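Local coordinates for DegV family protein (Streptococcus agalactiae, PDB 3LUP) that binds a long-chain fatty acid, here elaidic acid, and may take part in lipid transport or fatty acid metabolism, at residues A213-T225 and K242-L255. Sequence-based numbering, arbitrary orientation.
Sequences ALKRLAEIVKEMT and KAEQLYNLLAKAGL
Leu214 and Ala218 of helix 213-224 lie against Leu246, Leu249 and Leu250 of helix 242-252, the two axes running in roughly the same direction at a crossing angle of -44° and 9.1 Å apart at their closest. The small Ala218 lets the backbones draw near: its CB meets CB of Leu249 at 3.6 Å, with CD1 of Leu246 and CD2 of Leu250 also against it. Leu246 has CG anti to its backbone N (chi1 -179°), which swings a side chain that starts off to one side across to the partner helix; its CD2 touches CD1 of Leu217 at 3.8 Å, Leu246 set nearly square to Leu217. One turn before Ala218, CD1 of Leu214 packs on the aliphatic CG of Gln245 at 3.5 Å. Toward the C-terminal ends, CD2 of Leu250 abuts CB of Val221. Beyond the Schellman motif at Gly254 the chain turns back, and CD1 of Leu255 reaches CG1 of Val221 at 3.7 Å, the two side chains antiparallel alongside. OG1 of Thr225 donates back to Val221 O at 2.7 Å and lies beside CD2 of Leu255. Helix 240-252 is the crossover of a beta-alpha-beta unit joining parallel strands 230-236 and 259-263, Ala243 and Leu250 touching the latter at the mixed sheet's edge; helix 210-224 packs beside it, Leu217 and Val221 reaching Phe279 of strand 277-283.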
loop_
_atom_site.group_PDB
_atom_site.type_symbol
_atom_site.label_atom_id
_atom_site.label_comp_id
_atom_site.label_asym_id
_atom_site.label_seq_id
_atom_site.Cartn_x
_atom_site.Cartn_y
_atom_site.Cartn_z
ATOM N N ALA A 213 3.662 9.774 20.103
ATOM C CA ALA A 213 3.722 9.060 18.829
ATOM C C ALA A 213 2.981 9.815 17.733
ATOM O O ALA A 213 3.529 10.042 16.659
ATOM C CB ALA A 213 3.183 7.644 18.965
ATOM N N LEU A 214 1.741 10.209 18.015
ATOM C CA LEU A 214 0.917 10.871 17.013
ATOM C C LEU A 214 1.478 12.237 16.678
ATOM O O LEU A 214 1.499 12.620 15.505
ATOM C CB LEU A 214 -0.539 10.997 17.471
ATOM C CG LEU A 214 -1.300 9.694 17.701
ATOM C CD1 LEU A 214 -2.661 9.941 18.302
ATOM C CD2 LEU A 214 -1.408 8.902 16.413
ATOM N N LYS A 215 1.927 12.961 17.710
ATOM C CA LYS A 215 2.529 14.279 17.544
ATOM C C LYS A 215 3.779 14.163 16.686
ATOM O O LYS A 215 3.975 14.937 15.736
ATOM C CB LYS A 215 2.881 14.902 18.896
ATOM C CG LYS A 215 1.678 15.362 19.736
ATOM C CD LYS A 215 2.041 16.513 20.677
ATOM C CE LYS A 215 2.739 16.021 21.947
ATOM N NZ LYS A 215 3.707 17.039 22.460
ATOM N N ARG A 216 4.604 13.168 17.005
ATOM C CA ARG A 216 5.774 12.845 16.203
ATOM C C ARG A 216 5.444 12.522 14.725
ATOM O O ARG A 216 6.170 12.938 13.834
ATOM C CB ARG A 216 6.569 11.722 16.868
ATOM C CG ARG A 216 7.967 11.538 16.322
ATOM C CD ARG A 216 8.984 12.613 16.804
ATOM N NE ARG A 216 10.127 12.607 15.888
ATOM C CZ ARG A 216 10.247 13.390 14.815
ATOM N NH1 ARG A 216 9.315 14.296 14.528
ATOM N NH2 ARG A 216 11.310 13.284 14.026
ATOM N N LEU A 217 4.352 11.807 14.460
ATOM C CA LEU A 217 3.901 11.584 13.079
ATOM C C LEU A 217 3.628 12.894 12.313
ATOM O O LEU A 217 4.103 13.076 11.182
ATOM C CB LEU A 217 2.647 10.702 13.044
ATOM C CG LEU A 217 2.763 9.190 13.263
ATOM C CD1 LEU A 217 1.372 8.614 13.294
ATOM C CD2 LEU A 217 3.624 8.489 12.191
ATOM N N ALA A 218 2.867 13.797 12.939
ATOM C CA ALA A 218 2.600 15.118 12.359
ATOM C C ALA A 218 3.882 15.884 12.062
ATOM O O ALA A 218 4.001 16.492 11.006
ATOM C CB ALA A 218 1.708 15.927 13.244
ATOM N N GLU A 219 4.851 15.842 12.970
ATOM C CA GLU A 219 6.132 16.504 12.720
ATOM C C GLU A 219 6.876 15.891 11.535
ATOM O O GLU A 219 7.498 16.612 10.742
ATOM C CB GLU A 219 7.005 16.496 13.969
ATOM C CG GLU A 219 6.556 17.500 15.025
ATOM C CD GLU A 219 7.086 17.173 16.414
ATOM O OE1 GLU A 219 8.091 16.426 16.518
ATOM O OE2 GLU A 219 6.496 17.660 17.409
ATOM N N ILE A 220 6.775 14.570 11.406
ATOM C CA ILE A 220 7.459 13.833 10.348
ATOM C C ILE A 220 6.888 14.184 8.984
ATOM O O ILE A 220 7.641 14.368 8.027
ATOM C CB ILE A 220 7.404 12.312 10.582
ATOM C CG1 ILE A 220 8.292 11.923 11.767
ATOM C CG2 ILE A 220 7.893 11.579 9.361
ATOM C CD1 ILE A 220 8.182 10.482 12.196
ATOM N N VAL A 221 5.563 14.285 8.900
ATOM C CA VAL A 221 4.886 14.745 7.675
ATOM C C VAL A 221 5.431 16.105 7.207
ATOM O O VAL A 221 5.636 16.326 6.009
ATOM C CB VAL A 221 3.354 14.891 7.877
ATOM C CG1 VAL A 221 2.704 15.501 6.647
ATOM C CG2 VAL A 221 2.710 13.564 8.185
ATOM N N LYS A 222 5.673 16.996 8.167
ATOM C CA LYS A 222 6.088 18.347 7.858
ATOM C C LYS A 222 7.493 18.334 7.279
ATOM O O LYS A 222 7.807 19.131 6.373
ATOM C CB LYS A 222 6.026 19.225 9.107
ATOM C CG LYS A 222 5.951 20.725 8.835
ATOM C CD LYS A 222 5.717 21.514 10.132
ATOM C CE LYS A 222 5.133 22.929 9.844
ATOM N NZ LYS A 222 4.942 23.778 11.080
ATOM N N GLU A 223 8.325 17.427 7.805
ATOM C CA GLU A 223 9.694 17.248 7.324
ATOM C C GLU A 223 9.694 16.659 5.934
ATOM O O GLU A 223 10.322 17.196 5.012
ATOM C CB GLU A 223 10.470 16.315 8.235
ATOM C CG GLU A 223 10.828 16.918 9.572
ATOM C CD GLU A 223 11.878 16.094 10.309
ATOM O OE1 GLU A 223 12.318 15.047 9.752
ATOM O OE2 GLU A 223 12.262 16.506 11.436
HETATM N N MSE A 224 8.973 15.548 5.799
HETATM C CA MSE A 224 8.934 14.783 4.568
HETATM C C MSE A 224 8.384 15.567 3.371
HETATM O O MSE A 224 8.825 15.353 2.240
HETATM C CB MSE A 224 8.148 13.483 4.793
HETATM C CG MSE A 224 8.762 12.613 5.887
HETATM SE SE MSE A 224 10.496 11.795 5.408
HETATM C CE MSE A 224 11.560 12.360 6.949
ATOM N N THR A 225 7.435 16.469 3.623
ATOM C CA THR A 225 6.741 17.184 2.550
ATOM C C THR A 225 7.362 18.529 2.226
ATOM O O THR A 225 6.849 19.276 1.394
ATOM C CB THR A 225 5.241 17.373 2.860
ATOM O OG1 THR A 225 5.088 18.156 4.052
ATOM C CG2 THR A 225 4.565 16.034 3.040
ATOM N N LYS A 242 -7.656 8.138 16.489
ATOM C CA LYS A 242 -6.222 8.346 16.275
ATOM C C LYS A 242 -5.978 9.102 14.957
ATOM O O LYS A 242 -5.052 9.917 14.858
ATOM C CB LYS A 242 -5.408 7.030 16.323
ATOM C CG LYS A 242 -5.778 6.010 17.453
ATOM C CD LYS A 242 -4.595 5.138 17.988
ATOM C CE LYS A 242 -3.695 4.580 16.867
ATOM N NZ LYS A 242 -2.469 3.750 17.235
ATOM N N ALA A 243 -6.824 8.851 13.958
ATOM C CA ALA A 243 -6.716 9.507 12.647
ATOM C C ALA A 243 -7.227 10.957 12.651
ATOM O O ALA A 243 -6.619 11.829 12.037
ATOM C CB ALA A 243 -7.417 8.674 11.567
ATOM N N GLU A 244 -8.344 11.203 13.336
ATOM C CA GLU A 244 -8.879 12.561 13.496
ATOM C C GLU A 244 -7.914 13.421 14.293
ATOM O O GLU A 244 -7.725 14.590 13.995
ATOM C CB GLU A 244 -10.223 12.543 14.206
ATOM C CG GLU A 244 -11.364 11.982 13.379
ATOM C CD GLU A 244 -12.714 12.077 14.104
ATOM O OE1 GLU A 244 -12.725 12.305 15.350
ATOM O OE2 GLU A 244 -13.766 11.916 13.426
ATOM N N GLN A 245 -7.312 12.819 15.312
ATOM C CA GLN A 245 -6.256 13.449 16.086
ATOM C C GLN A 245 -5.111 13.882 15.179
ATOM O O GLN A 245 -4.762 15.060 15.141
ATOM C CB GLN A 245 -5.754 12.486 17.164
ATOM C CG GLN A 245 -4.430 12.871 17.809
ATOM C CD GLN A 245 -4.504 14.134 18.637
ATOM O OE1 GLN A 245 -5.577 14.662 18.906
ATOM N NE2 GLN A 245 -3.351 14.623 19.051
ATOM N N LEU A 246 -4.536 12.930 14.442
ATOM C CA LEU A 246 -3.437 13.229 13.539
ATOM C C LEU A 246 -3.855 14.251 12.491
ATOM O O LEU A 246 -3.069 15.125 12.128
ATOM C CB LEU A 246 -2.917 11.959 12.873
ATOM C CG LEU A 246 -1.738 12.076 11.894
ATOM C CD1 LEU A 246 -0.524 12.920 12.397
ATOM C CD2 LEU A 246 -1.318 10.659 11.462
ATOM N N TYR A 247 -5.099 14.143 12.025
ATOM C CA TYR A 247 -5.668 15.094 11.072
ATOM C C TYR A 247 -5.618 16.506 11.617
ATOM O O TYR A 247 -5.225 17.438 10.905
ATOM C CB TYR A 247 -7.117 14.730 10.750
ATOM C CG TYR A 247 -7.771 15.617 9.716
ATOM C CD1 TYR A 247 -7.704 15.304 8.353
ATOM C CD2 TYR A 247 -8.478 16.757 10.096
ATOM C CE1 TYR A 247 -8.308 16.108 7.404
ATOM C CE2 TYR A 247 -9.095 17.561 9.152
ATOM C CZ TYR A 247 -9.005 17.229 7.813
ATOM O OH TYR A 247 -9.607 18.038 6.887
ATOM N N ASN A 248 -6.029 16.652 12.878
ATOM C CA ASN A 248 -6.010 17.946 13.557
ATOM C C ASN A 248 -4.599 18.460 13.757
ATOM O O ASN A 248 -4.340 19.622 13.491
ATOM C CB ASN A 248 -6.772 17.891 14.878
ATOM C CG ASN A 248 -8.251 17.609 14.683
ATOM O OD1 ASN A 248 -8.844 17.989 13.667
ATOM N ND2 ASN A 248 -8.856 16.927 15.652
ATOM N N LEU A 249 -3.687 17.592 14.190
ATOM C CA LEU A 249 -2.279 17.956 14.298
ATOM C C LEU A 249 -1.731 18.486 12.974
ATOM O O LEU A 249 -0.942 19.425 12.962
ATOM C CB LEU A 249 -1.438 16.765 14.759
ATOM C CG LEU A 249 -1.632 16.255 16.190
ATOM C CD1 LEU A 249 -1.018 14.845 16.357
ATOM C CD2 LEU A 249 -1.095 17.252 17.232
ATOM N N LEU A 250 -2.155 17.882 11.865
ATOM C CA LEU A 250 -1.746 18.305 10.531
ATOM C C LEU A 250 -2.546 19.503 10.026
ATOM O O LEU A 250 -2.050 20.293 9.223
ATOM C CB LEU A 250 -1.860 17.140 9.559
ATOM C CG LEU A 250 -0.806 16.053 9.764
ATOM C CD1 LEU A 250 -0.996 14.983 8.725
ATOM C CD2 LEU A 250 0.598 16.632 9.668
ATOM N N ALA A 251 -3.780 19.631 10.502
ATOM C CA ALA A 251 -4.600 20.797 10.205
ATOM C C ALA A 251 -3.948 22.024 10.826
ATOM O O ALA A 251 -3.750 23.036 10.161
ATOM C CB ALA A 251 -6.027 20.608 10.736
ATOM N N LYS A 252 -3.595 21.907 12.103
ATOM C CA LYS A 252 -2.892 22.965 12.821
ATOM C C LYS A 252 -1.588 23.329 12.112
ATOM O O LYS A 252 -1.249 24.499 12.007
ATOM C CB LYS A 252 -2.619 22.575 14.285
ATOM C CG LYS A 252 -1.983 23.700 15.084
ATOM C CD LYS A 252 -1.791 23.391 16.556
ATOM C CE LYS A 252 -1.249 24.618 17.281
ATOM N NZ LYS A 252 -1.195 24.435 18.760
ATOM N N ALA A 253 -0.867 22.333 11.608
ATOM C CA ALA A 253 0.441 22.596 11.014
ATOM C C ALA A 253 0.364 23.297 9.637
ATOM O O ALA A 253 1.389 23.708 9.090
ATOM C CB ALA A 253 1.275 21.319 10.962
ATOM N N GLY A 254 -0.848 23.457 9.106
ATOM C CA GLY A 254 -1.063 24.085 7.800
ATOM C C GLY A 254 -1.247 23.150 6.607
ATOM O O GLY A 254 -1.263 23.611 5.467
ATOM N N LEU A 255 -1.405 21.845 6.858
ATOM C CA LEU A 255 -1.378 20.822 5.794
ATOM C C LEU A 255 -2.731 20.192 5.454
ATOM O O LEU A 255 -2.778 19.163 4.783
ATOM C CB LEU A 255 -0.349 19.722 6.119
ATOM C CG LEU A 255 1.109 20.154 6.340
ATOM C CD1 LEU A 255 1.871 19.083 7.075
ATOM C CD2 LEU A 255 1.805 20.489 5.029
#